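Local coordinates for hypothetical protein Atu1913 (Agrobacterium tumefaciens str., PDB 2B1Y) that is of unknown function but belongs to the DUF1883 family and, in the crystal, joins a second copy of itself through inter-chain beta strands, at the interface of chains A and B. Numbering follows the deposited sequence. Chains: chain A/B, hypothetical protein Atu1913.

The interface of chains A and B. Residues chain A 10-11, 13, 23-24; chain B 73, 87-88, 90.
A:Tyr11 of strand 8-16 pairs antiparallel with B:Leu73 of strand 69-76, through A:Tyr11 N to B:Leu73 O at 2.8 Å and B:Leu73 N to A:Tyr11 O at 2.9 Å. Both bonds are nearly straight. The first runs almost along the C=O axis of its acceptor, and the second lies in the carbonyl plane. A second antiparallel bridge joins A:Ile24 of strand 21-26 to B:Val88 of strand 86-91. Strands of the two chains thus pair antiparallel at both bridges, and apolar side chains lie between them. A:Tyr11 and B:Leu73 point the same way, side by side. B:Leu73 has CG anti to its backbone N (chi1 176°), and its CD2 lies 4.0 Å from A:Tyr11 CD2. B:Val88 comes from the other strand pair and meets the tyrosine tip to tip. Its methyl CG1 sits over one face of the A:Tyr11 ring, 3.5 Å above the plane and offset toward the rim, a CH-pi contact. CG1 takes the crowded position between the backbone N and the carbonyl carbon (chi1 59°). The other methyl, CG2, is anti to the N and lies 3.9 Å from A:Ile24 CG1. A:Ile24 also faces B:Leu73 tip to tip, with CG1 3.9 Å from B:Leu73 CD2. B:Leu73 and B:Val88 thus each touch both A:Tyr11 and A:Ile24, which ties the two bridges together. A:Leu13 crosses B:Leu73 obliquely, its CD1 4.1 Å from B:Leu73 CB. The whole interface is two-fold symmetric, so this patch has a twin with the chains exchanged. The structure alone does not show whether this dimer forms in the cell. The selenomethionine B:Met90, bent at chi3 (-62°), slides past A:Leu13 in the opposite direction, its SE 4.2 Å from A:Leu13 CD2.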
# COMPACT_ATOMS: atom_id res chain seq x y z
N HIS A 10 12.20 9.22 -6.78
CA HIS A 10 11.80 8.41 -7.92
C HIS A 10 12.79 8.58 -9.07
O HIS A 10 12.94 9.68 -9.58
CB HIS A 10 10.38 8.84 -8.37
CG HIS A 10 9.97 8.32 -9.72
ND1 HIS A 10 9.26 9.08 -10.64
CD2 HIS A 10 10.21 7.13 -10.32
CE1 HIS A 10 9.07 8.36 -11.73
NE2 HIS A 10 9.63 7.18 -11.57
N TYR A 11 13.48 7.51 -9.46
CA TYR A 11 14.27 7.48 -10.71
C TYR A 11 13.44 6.78 -11.80
O TYR A 11 13.10 5.61 -11.68
CB TYR A 11 15.62 6.73 -10.54
CG TYR A 11 16.48 7.24 -9.41
CD1 TYR A 11 17.49 8.18 -9.65
CD2 TYR A 11 16.29 6.80 -8.09
CE1 TYR A 11 18.30 8.69 -8.63
CE2 TYR A 11 17.12 7.32 -7.02
CZ TYR A 11 18.11 8.27 -7.33
OH TYR A 11 18.91 8.81 -6.35
N LEU A 13 13.92 5.09 -14.90
CA LEU A 13 15.07 4.49 -15.58
C LEU A 13 14.84 4.18 -17.06
O LEU A 13 15.75 3.70 -17.74
CB LEU A 13 15.52 3.20 -14.87
CG LEU A 13 15.87 3.37 -13.38
CD1 LEU A 13 16.28 2.04 -12.81
CD2 LEU A 13 16.98 4.38 -13.19
N GLU A 23 23.20 -0.52 -9.54
CA GLU A 23 24.00 -0.39 -8.35
C GLU A 23 23.53 0.82 -7.52
O GLU A 23 23.66 1.99 -7.94
CB GLU A 23 25.49 -0.27 -8.72
CG GLU A 23 26.40 -0.15 -7.48
CD GLU A 23 27.85 -0.42 -7.79
OE1 GLU A 23 28.51 0.47 -8.32
OE2 GLU A 23 28.33 -1.53 -7.51
N ILE A 24 22.96 0.56 -6.35
CA ILE A 24 22.22 1.61 -5.66
C ILE A 24 22.90 1.96 -4.35
O ILE A 24 23.15 1.03 -3.55
CB ILE A 24 20.75 1.13 -5.39
CG1 ILE A 24 20.08 0.73 -6.71
CG2 ILE A 24 19.96 2.18 -4.60
CD1 ILE A 24 18.98 -0.27 -6.51
N LEU B 73 12.75 3.17 -10.21
CA LEU B 73 13.38 2.80 -8.95
C LEU B 73 12.91 3.81 -7.92
O LEU B 73 13.06 5.04 -8.14
CB LEU B 73 14.91 2.86 -9.08
CG LEU B 73 15.62 2.58 -7.75
CD1 LEU B 73 15.41 1.11 -7.43
CD2 LEU B 73 17.08 2.93 -7.87
N SER B 87 21.95 7.29 -4.74
CA SER B 87 22.45 7.37 -6.12
C SER B 87 22.26 6.01 -6.75
O SER B 87 22.16 4.98 -6.05
CB SER B 87 23.90 7.87 -6.17
OG SER B 87 24.78 6.87 -5.73
N VAL B 88 22.13 5.99 -8.08
CA VAL B 88 21.97 4.76 -8.83
C VAL B 88 22.88 4.77 -10.08
O VAL B 88 22.94 5.76 -10.81
CB VAL B 88 20.46 4.43 -9.16
CG1 VAL B 88 19.79 5.51 -9.97
CG2 VAL B 88 20.34 3.05 -9.87
N MSE B 90 23.78 2.51 -13.48
CA MSE B 90 23.17 1.50 -14.31
C MSE B 90 24.32 0.76 -15.01
O MSE B 90 25.06 1.35 -15.84
CB MSE B 90 22.18 2.14 -15.29
CG MSE B 90 20.96 2.93 -14.62
SE MSE B 90 19.81 3.49 -16.12
CE MSE B 90 21.08 4.65 -17.03